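Local structure of probable porin (Pseudomonas aeruginosa, 2Y0H) at residues 60-65 with 86-91; 127-131 with 277-281; 289-293 with 365-369; 357-361 with 383-387. The protein probably works as an outer-membrane porin of the OprD family, letting small solutes pass through the channel of an 18-stranded beta barrel. One frame throughout, in Å; residues are numbered along the deposited sequence.

All four contacts belong to one closed antiparallel barrel. Interactions 1 and 4 join neighbouring parts of the wall, each with a bound C8E molecule against it, consistent with an outer, lipid-facing side; interactions 2 and 3 use two parts of the inward-folded loop between strands 259-269 and 300-309, one resting against residues 127-131 and the other against strand 361-371. Interactions 2 and 3 come within about 6 Å at their nearest atoms. Interaction 1 meets interaction 2 directly, L60 CD2 lying 3.7 Å from P127 O. Interaction 3 lies on strand 361-371 and interaction 4 mainly on its neighbour 376-389; they touch where R365 CG lies 4.0 Å from I383 CD1. Interactions 1 and 3 are farthest apart, with about 25 Å between centres.

Interaction 1: residues 60-65 with 86-91; sequences LLGVKL and PVDDYS. With C8E ((hydroxyethyloxy)tri(ethyloxy)octane), chain N.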
# COMPACT_ATOMS: atom_id res chain seq x y z
N LEU A 60 3.42 4.36 18.19
CA LEU A 60 2.65 5.24 17.30
C LEU A 60 1.80 6.25 18.07
O LEU A 60 1.11 5.89 19.03
CB LEU A 60 1.76 4.44 16.35
CG LEU A 60 2.44 3.39 15.47
CD1 LEU A 60 2.53 2.05 16.20
CD2 LEU A 60 1.68 3.22 14.15
N LEU A 61 1.83 7.50 17.62
CA LEU A 61 1.03 8.56 18.21
C LEU A 61 0.47 9.49 17.15
O LEU A 61 1.20 10.04 16.33
CB LEU A 61 1.85 9.37 19.23
CG LEU A 61 1.13 10.54 19.92
CD1 LEU A 61 0.08 10.04 20.88
CD2 LEU A 61 2.13 11.43 20.65
N GLY A 62 -0.85 9.66 17.16
CA GLY A 62 -1.50 10.58 16.26
C GLY A 62 -2.15 11.68 17.07
O GLY A 62 -2.80 11.41 18.09
N VAL A 63 -1.98 12.92 16.64
CA VAL A 63 -2.48 14.05 17.41
C VAL A 63 -3.27 14.97 16.51
O VAL A 63 -2.82 15.35 15.43
CB VAL A 63 -1.33 14.86 18.04
CG1 VAL A 63 -0.51 14.00 19.00
CG2 VAL A 63 -0.45 15.41 16.94
N LYS A 64 -4.47 15.33 16.95
CA LYS A 64 -5.31 16.23 16.19
C LYS A 64 -4.84 17.65 16.46
O LYS A 64 -4.56 18.00 17.60
CB LYS A 64 -6.76 16.08 16.61
CG LYS A 64 -7.75 16.26 15.49
CD LYS A 64 -7.65 17.66 14.91
CE LYS A 64 -8.41 17.75 13.59
NZ LYS A 64 -8.00 16.66 12.66
N LEU A 65 -4.69 18.44 15.40
CA LEU A 65 -4.41 19.86 15.55
C LEU A 65 -5.58 20.60 14.92
O LEU A 65 -5.88 21.73 15.30
CB LEU A 65 -3.09 20.24 14.86
CG LEU A 65 -1.88 19.34 15.06
CD1 LEU A 65 -0.81 19.63 14.01
CD2 LEU A 65 -1.30 19.50 16.45
N PRO A 86 -3.94 21.02 20.75
CA PRO A 86 -3.63 19.66 20.27
C PRO A 86 -4.19 18.58 21.20
O PRO A 86 -3.96 18.63 22.40
CB PRO A 86 -2.10 19.62 20.30
CG PRO A 86 -1.72 20.63 21.34
CD PRO A 86 -2.75 21.72 21.26
N VAL A 87 -4.92 17.62 20.64
CA VAL A 87 -5.51 16.54 21.44
C VAL A 87 -5.06 15.15 20.99
O VAL A 87 -5.25 14.77 19.83
CB VAL A 87 -7.05 16.60 21.40
CG1 VAL A 87 -7.65 15.38 22.07
CG2 VAL A 87 -7.56 17.89 22.05
N ASP A 88 -4.46 14.40 21.91
CA ASP A 88 -4.07 13.01 21.64
C ASP A 88 -5.24 12.25 21.05
O ASP A 88 -6.33 12.22 21.61
CB ASP A 88 -3.58 12.30 22.91
CG ASP A 88 -2.08 12.42 23.10
OD1 ASP A 88 -1.53 13.53 22.94
OD2 ASP A 88 -1.44 11.39 23.41
N ASP A 89 -4.98 11.63 19.91
CA ASP A 89 -6.03 11.03 19.11
C ASP A 89 -5.92 9.51 19.09
O ASP A 89 -6.92 8.79 19.10
CB ASP A 89 -5.88 11.56 17.69
CG ASP A 89 -7.05 11.23 16.84
OD1 ASP A 89 -8.15 11.07 17.42
OD2 ASP A 89 -6.87 11.11 15.62
N TYR A 90 -4.68 9.03 19.02
CA TYR A 90 -4.41 7.61 18.91
C TYR A 90 -2.97 7.34 19.35
O TYR A 90 -2.05 8.09 19.00
CB TYR A 90 -4.62 7.10 17.48
CG TYR A 90 -4.21 5.66 17.30
CD1 TYR A 90 -5.07 4.62 17.69
CD2 TYR A 90 -2.97 5.32 16.78
CE1 TYR A 90 -4.69 3.29 17.54
CE2 TYR A 90 -2.59 3.99 16.63
CZ TYR A 90 -3.45 2.99 17.02
OH TYR A 90 -3.08 1.67 16.87
N SER A 91 -2.79 6.29 20.13
CA SER A 91 -1.46 5.83 20.47
C SER A 91 -1.47 4.31 20.59
O SER A 91 -2.48 3.71 20.95
CB SER A 91 -0.95 6.48 21.75
OG SER A 91 -1.75 6.11 22.85
C1 C8E N . 5.49 9.37 20.41
C2 C8E N . 6.16 8.06 20.06
C3 C8E N . 5.21 6.88 20.28
C4 C8E N . 5.17 6.40 21.73
C5 C8E N . 3.72 6.20 22.18
C6 C8E N . 3.50 4.84 22.83
C7 C8E N . 2.04 4.69 23.26
C8 C8E N . 1.89 4.30 24.73
O9 C8E N . 0.74 4.91 25.29
C10 C8E N . -0.35 4.03 25.46
C11 C8E N . -1.33 4.62 26.48
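Y90 leans its ring alongside L60, with Y90 CE2 4.4 Å from L60 CB, and its CB sits beside G62, which has no side chain to crowd it. Strands 60-64 and 87-91 run antiparallel here, their axes 4.5 Å apart at closest approach. G62 N donates to Y90 O at 2.7 Å; in return G62 O takes two amides, D89 N at 2.8 Å and Y90 N at 3.2 Å. This is a classic beta bulge: it shifts the register by one residue, so that V63 pairs with D88 while K64 and V87 form the next hydrogen-bonded pair, K64 N to V87 O 3.0 Å and V87 N to K64 O 3.1 Å. D89, the extra residue, forms a salt bridge with R156. The bulge lies near the end of a hairpin whose long connecting loop is not modelled. L61, V63, D88 and S91 point to the other face from Y90. There L61 CB lies 3.8 Å from C1 of the C8E, in its octyl tail, and S91 OG lies 3.6 Å from C10 in its ether part. The octyl tail against L61 is consistent with this face being the membrane-facing exterior, detergent taking the place of lipid.

Interaction 2: residues 127-131 with 277-281; sequences PQTFD and LNGYT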
# COMPACT_ATOMS: atom_id res chain seq x y z
N PRO A 127 0.98 4.76 9.76
CA PRO A 127 0.88 3.48 9.07
C PRO A 127 -0.11 2.57 9.77
O PRO A 127 -0.18 2.55 11.00
CB PRO A 127 2.28 2.90 9.20
CG PRO A 127 2.82 3.51 10.46
CD PRO A 127 2.25 4.90 10.51
N GLN A 128 -0.88 1.83 8.98
CA GLN A 128 -1.65 0.71 9.50
C GLN A 128 -0.67 -0.36 9.97
O GLN A 128 0.36 -0.57 9.33
CB GLN A 128 -2.53 0.15 8.38
CG GLN A 128 -3.11 -1.23 8.63
CD GLN A 128 -3.90 -1.75 7.42
OE1 GLN A 128 -3.55 -1.49 6.27
NE2 GLN A 128 -4.99 -2.47 7.69
N THR A 129 -0.97 -1.03 11.07
CA THR A 129 -0.12 -2.13 11.52
C THR A 129 -0.93 -3.40 11.69
O THR A 129 -2.16 -3.36 11.80
CB THR A 129 0.57 -1.82 12.87
OG1 THR A 129 -0.43 -1.66 13.88
CG2 THR A 129 1.41 -0.55 12.78
N PHE A 130 -0.23 -4.53 11.73
CA PHE A 130 -0.86 -5.82 11.98
C PHE A 130 -0.07 -6.49 13.12
O PHE A 130 1.11 -6.20 13.31
CB PHE A 130 -0.79 -6.72 10.73
CG PHE A 130 -1.70 -6.28 9.61
CD1 PHE A 130 -1.32 -5.28 8.72
CD2 PHE A 130 -2.94 -6.89 9.43
CE1 PHE A 130 -2.15 -4.87 7.71
CE2 PHE A 130 -3.78 -6.49 8.40
CZ PHE A 130 -3.38 -5.48 7.54
N ASP A 131 -0.73 -7.36 13.88
CA ASP A 131 0.02 -8.28 14.74
C ASP A 131 0.01 -9.64 14.06
O ASP A 131 -1.03 -10.10 13.59
CB ASP A 131 -0.60 -8.41 16.13
CG ASP A 131 -0.57 -7.12 16.91
OD1 ASP A 131 0.29 -6.26 16.61
OD2 ASP A 131 -1.40 -6.96 17.83
N LEU A 277 -8.29 -6.58 2.94
CA LEU A 277 -8.50 -6.54 4.39
C LEU A 277 -8.99 -5.16 4.85
O LEU A 277 -8.60 -4.14 4.29
CB LEU A 277 -7.20 -6.90 5.12
CG LEU A 277 -6.69 -8.33 4.90
CD1 LEU A 277 -5.32 -8.55 5.54
CD2 LEU A 277 -7.70 -9.34 5.44
N ASN A 278 -9.84 -5.15 5.87
CA ASN A 278 -10.36 -3.91 6.44
C ASN A 278 -9.24 -3.03 7.00
O ASN A 278 -8.13 -3.50 7.25
CB ASN A 278 -11.32 -4.24 7.59
CG ASN A 278 -10.60 -4.89 8.73
OD1 ASN A 278 -10.13 -6.03 8.62
ND2 ASN A 278 -10.43 -4.15 9.83
N GLY A 279 -9.55 -1.76 7.21
CA GLY A 279 -8.58 -0.81 7.74
C GLY A 279 -7.90 -0.02 6.64
O GLY A 279 -6.78 0.45 6.81
N TYR A 280 -8.57 0.12 5.51
CA TYR A 280 -8.01 0.85 4.37
C TYR A 280 -6.67 0.29 3.87
O TYR A 280 -5.83 1.00 3.34
CB TYR A 280 -7.89 2.35 4.69
CG TYR A 280 -9.23 3.01 4.93
CD1 TYR A 280 -10.09 3.30 3.86
CD2 TYR A 280 -9.65 3.35 6.21
CE1 TYR A 280 -11.31 3.91 4.07
CE2 TYR A 280 -10.87 3.95 6.43
CZ TYR A 280 -11.70 4.23 5.36
OH TYR A 280 -12.92 4.84 5.57
N THR A 281 -6.49 -1.01 4.06
CA THR A 281 -5.37 -1.70 3.47
C THR A 281 -5.33 -1.36 1.99
O THR A 281 -6.37 -1.25 1.34
CB THR A 281 -5.53 -3.21 3.65
OG1 THR A 281 -5.87 -3.47 5.02
CG2 THR A 281 -4.24 -3.94 3.31
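This is a buried contact between two non-adjacent parts of an OprD-type beta barrel, made inside the lumen. Residues 127-131 lead from the loop after the short strand 118-119 into wall strand 129-137; residues 277-281 belong to the long loop between strands 259-269 and 300-309. As in other OprD-family porins, where the third and seventh extracellular loops fold inward to narrow the channel, the two are consistent with parts of such a constriction. Q128 reaches across with an extended side chain (t, t), its CA 7.3 Å from G279 CA. Its NE2 gives a hydrogen bond to T281 OG1 at 3.0 Å and a weak one to N278 O at 3.3 Å, and it also bonds S153 on the wall; OE1 is taken by D121 N. G279 has phi/psi of 96/26, and a CB there would both press on its preceding carbonyl and clash with Q128 NE2, so glycine leaves room for the amide. The CA-to-CB bond of N278 points away from residues 127-131, and its OD1 bonds Y165 N. Beside the polar cluster F130 supplies the apolar part, with CE2 3.8 Å from L277 CD1. T281 closes the loop on itself: its OG1 donates to L277 O at 2.9 Å.

Interaction 3: residues 289-293 with 365-369; sequences MAYQT and RNITY
Inside this OprD-type beta barrel a turn of the inward-folded loop, residues 289-293, rests on the lumen side of wall strand 365-369. Y369, A290 and Y291 carry the contact. The strand is extended, so R365, I367 and Y369 point at the loop while N366 and T368 point elsewhere. The loop bends sharply: phi/psi are near -61/-39 at A290, -104/-63 at Y291 and -95/152 at Q292, with M289 N donating to Q292 O at 3.0 Å. The nearest CA pair is A290 with I367, 7.1 Å apart. A290 CB drops onto I367 CD1 at 3.4 Å (I367 rotamer m, t) and lies over one face of the R365 guanidinium, 3.7 Å from NH2, which also forms a salt bridge with D347. Y291 (chi1 t, chi2 52°) and Y369 (chi1 t, chi2 82°) make a T-shaped pair: the edge of Y291 meets the face of Y369, centroids 5.0 Å apart and planes at 77°. No hydrogen bond links the two segments. The neighbouring wall strand 339-351 supplies acidic anchors, E343 receiving the amides of Y291 and Q292 and E341 bonding the Y369 hydroxyl. Beside the ring pair, Q292 CG approaches Y369 CE1 at 3.4 Å.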
# COMPACT_ATOMS: atom_id res chain seq x y z
N MET A 289 -5.54 4.92 -6.95
CA MET A 289 -5.41 6.38 -6.94
C MET A 289 -5.45 6.94 -5.51
O MET A 289 -5.68 6.20 -4.57
CB MET A 289 -6.50 7.01 -7.81
CG MET A 289 -6.36 6.66 -9.28
SD MET A 289 -5.04 7.63 -10.05
CE MET A 289 -5.94 9.17 -10.32
N ALA A 290 -5.24 8.24 -5.36
CA ALA A 290 -5.20 8.85 -4.04
C ALA A 290 -6.51 8.67 -3.28
O ALA A 290 -6.52 8.42 -2.08
CB ALA A 290 -4.85 10.32 -4.14
N TYR A 291 -7.63 8.78 -3.99
CA TYR A 291 -8.94 8.63 -3.37
C TYR A 291 -9.59 7.28 -3.68
O TYR A 291 -9.82 6.47 -2.77
CB TYR A 291 -9.85 9.80 -3.77
CG TYR A 291 -11.27 9.70 -3.25
CD1 TYR A 291 -11.53 9.49 -1.90
CD2 TYR A 291 -12.35 9.84 -4.11
CE1 TYR A 291 -12.82 9.41 -1.43
CE2 TYR A 291 -13.65 9.75 -3.65
CZ TYR A 291 -13.88 9.54 -2.30
OH TYR A 291 -15.17 9.45 -1.83
N GLN A 292 -9.87 7.01 -4.95
CA GLN A 292 -10.51 5.74 -5.34
C GLN A 292 -9.54 4.65 -5.76
O GLN A 292 -8.44 4.93 -6.25
CB GLN A 292 -11.55 5.98 -6.43
CG GLN A 292 -12.82 6.60 -5.91
CD GLN A 292 -13.46 5.77 -4.81
OE1 GLN A 292 -13.58 6.20 -3.67
NE2 GLN A 292 -13.87 4.56 -5.15
N THR A 293 -9.94 3.40 -5.55
CA THR A 293 -9.10 2.26 -5.93
C THR A 293 -9.50 1.67 -7.29
O THR A 293 -8.76 0.86 -7.83
CB THR A 293 -9.10 1.14 -4.85
OG1 THR A 293 -10.36 0.46 -4.86
CG2 THR A 293 -8.85 1.71 -3.46
N ARG A 365 -0.48 17.49 -2.83
CA ARG A 365 -1.30 16.60 -3.65
C ARG A 365 -2.63 17.27 -3.98
O ARG A 365 -3.34 17.72 -3.09
CB ARG A 365 -1.62 15.30 -2.90
CG ARG A 365 -0.47 14.67 -2.13
CD ARG A 365 -0.77 13.20 -1.81
NE ARG A 365 -0.84 12.39 -3.02
CZ ARG A 365 -1.11 11.08 -3.04
NH1 ARG A 365 -1.34 10.43 -1.91
NH2 ARG A 365 -1.15 10.44 -4.19
N ASN A 366 -2.96 17.31 -5.27
CA ASN A 366 -4.26 17.78 -5.71
C ASN A 366 -5.09 16.60 -6.19
O ASN A 366 -4.65 15.81 -7.03
CB ASN A 366 -4.12 18.84 -6.82
CG ASN A 366 -5.47 19.45 -7.22
OD1 ASN A 366 -6.47 19.34 -6.51
ND2 ASN A 366 -5.49 20.11 -8.38
N ILE A 367 -6.30 16.49 -5.66
CA ILE A 367 -7.17 15.37 -5.99
C ILE A 367 -8.49 15.85 -6.60
O ILE A 367 -9.22 16.62 -5.99
CB ILE A 367 -7.46 14.51 -4.76
CG1 ILE A 367 -6.15 13.96 -4.20
CG2 ILE A 367 -8.39 13.38 -5.09
CD1 ILE A 367 -6.33 13.13 -2.97
N THR A 368 -8.78 15.40 -7.81
CA THR A 368 -10.07 15.72 -8.42
C THR A 368 -10.75 14.42 -8.82
O THR A 368 -10.15 13.57 -9.49
CB THR A 368 -9.92 16.65 -9.64
OG1 THR A 368 -9.14 17.80 -9.29
CG2 THR A 368 -11.29 17.11 -10.13
N TYR A 369 -12.00 14.27 -8.38
CA TYR A 369 -12.76 13.04 -8.59
C TYR A 369 -14.21 13.34 -8.91
O TYR A 369 -14.84 14.16 -8.24
CB TYR A 369 -12.70 12.17 -7.33
CG TYR A 369 -13.68 11.02 -7.35
CD1 TYR A 369 -13.37 9.84 -8.02
CD2 TYR A 369 -14.91 11.11 -6.70
CE1 TYR A 369 -14.26 8.77 -8.05
CE2 TYR A 369 -15.80 10.04 -6.71
CZ TYR A 369 -15.47 8.88 -7.39
OH TYR A 369 -16.35 7.83 -7.43

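Interaction 4: residues 357-361 with 383-387; sequences LKSVA and IVNYT. With C8E ((hydroxyethyloxy)tri(ethyloxy)octane), chain I.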
# COMPACT_ATOMS: atom_id res chain seq x y z
N LEU A 357 16.66 22.24 7.40
CA LEU A 357 15.58 21.28 7.16
C LEU A 357 15.97 20.25 6.10
O LEU A 357 15.11 19.62 5.49
CB LEU A 357 14.30 22.02 6.76
CG LEU A 357 13.79 22.97 7.86
CD1 LEU A 357 12.51 23.69 7.43
CD2 LEU A 357 13.59 22.20 9.17
N LYS A 358 17.28 20.11 5.88
CA LYS A 358 17.80 19.11 4.95
C LYS A 358 17.19 17.74 5.21
O LYS A 358 17.17 17.26 6.35
CB LYS A 358 19.33 19.04 5.05
CG LYS A 358 19.98 17.92 4.24
CD LYS A 358 21.51 18.09 4.21
CE LYS A 358 22.16 17.19 3.16
NZ LYS A 358 22.31 15.80 3.66
N SER A 359 16.71 17.11 4.13
CA SER A 359 16.09 15.78 4.14
C SER A 359 14.63 15.81 4.55
O SER A 359 13.96 14.77 4.50
CB SER A 359 16.86 14.76 4.98
OG SER A 359 16.43 14.80 6.35
N VAL A 360 14.12 16.96 4.98
CA VAL A 360 12.68 17.11 5.16
C VAL A 360 11.98 17.01 3.80
O VAL A 360 12.37 17.66 2.84
CB VAL A 360 12.31 18.46 5.80
CG1 VAL A 360 10.80 18.71 5.71
CG2 VAL A 360 12.78 18.51 7.25
N ALA A 361 10.94 16.19 3.73
CA ALA A 361 10.20 15.99 2.49
C ALA A 361 8.85 16.68 2.51
O ALA A 361 8.09 16.55 3.47
CB ALA A 361 10.02 14.48 2.22
N ILE A 383 1.62 17.45 3.03
CA ILE A 383 2.22 16.51 3.96
C ILE A 383 3.69 16.81 4.10
O ILE A 383 4.39 16.99 3.10
CB ILE A 383 2.06 15.06 3.45
CG1 ILE A 383 0.59 14.71 3.25
CG2 ILE A 383 2.71 14.07 4.40
CD1 ILE A 383 0.19 14.67 1.79
N VAL A 384 4.16 16.87 5.35
CA VAL A 384 5.58 17.04 5.63
C VAL A 384 6.09 15.82 6.37
O VAL A 384 5.58 15.47 7.44
CB VAL A 384 5.85 18.31 6.47
CG1 VAL A 384 7.35 18.44 6.81
CG2 VAL A 384 5.36 19.55 5.74
N ASN A 385 7.09 15.16 5.80
CA ASN A 385 7.67 13.98 6.42
C ASN A 385 9.09 14.26 6.87
O ASN A 385 9.85 14.93 6.17
CB ASN A 385 7.68 12.81 5.44
CG ASN A 385 6.33 12.14 5.31
OD1 ASN A 385 5.87 11.48 6.24
ND2 ASN A 385 5.69 12.31 4.17
N TYR A 386 9.46 13.72 8.02
CA TYR A 386 10.85 13.78 8.43
C TYR A 386 11.20 12.66 9.39
O TYR A 386 10.43 12.32 10.29
CB TYR A 386 11.17 15.13 9.07
CG TYR A 386 12.60 15.19 9.55
CD1 TYR A 386 13.65 15.25 8.65
CD2 TYR A 386 12.90 15.17 10.91
CE1 TYR A 386 14.96 15.29 9.08
CE2 TYR A 386 14.20 15.22 11.35
CZ TYR A 386 15.23 15.28 10.43
OH TYR A 386 16.53 15.31 10.86
N THR A 387 12.38 12.09 9.19
CA THR A 387 12.87 11.06 10.09
C THR A 387 14.09 11.55 10.87
O THR A 387 15.13 11.88 10.30
CB THR A 387 13.20 9.77 9.33
OG1 THR A 387 11.98 9.20 8.83
CG2 THR A 387 13.91 8.76 10.25
O9 C8E I . 12.40 18.91 11.66
C10 C8E I . 13.67 18.47 12.09
C11 C8E I . 14.78 19.14 11.27
O12 C8E I . 16.04 18.63 11.67
C13 C8E I . 16.77 18.13 10.57
C14 C8E I . 18.21 18.64 10.60
O15 C8E I . 18.67 18.79 9.27
O HOH W 1 13.62 12.54 6.67
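Backbone hydrogen bonds fix the register: A361 and N385 form an antiparallel hydrogen-bonded pair, with A361 N to N385 O at 3.0 Å and N385 N to A361 O at 2.9 Å. A361 O also receives a CA-H...O contact from V384 CA at 3.3 Å. Just before this pair the chain makes a type II turn from L357 to V360, closed by V360 N to L357 O at 2.9 Å, with S359 at phi/psi of 82/-7, and then enters strand 361-371 at A361. S359 OG donates to K358 O at 2.6 Å, and a water bridges S359 O (3.1 Å) and T387 N (2.8 Å), carrying the link between the two segments past the last direct bond. The apolar contacts centre on V360: CG1 meets V384 CG1 at 3.6 Å and CG2 meets Y386 CD1 at 3.7 Å. S359 OG lies at the edge of the Y386 ring, 3.1 Å from CE1. The bound C8E places C11 over one face of that ring, and L357 CD2 is 3.9 Å from the same C11, so Y386 and L357 meet the detergent, consistent with an outward face; V384 lies on the same side of the strand as Y386. N385 points to the other face, where OD1 bonds R13. The turn joins strand 339-351 to strand 361-371, probably at the periplasmic rim, while strand 376-389 lies between strand 361-371 and strand 7-22, the pairing of last strand with first that closes the barrel.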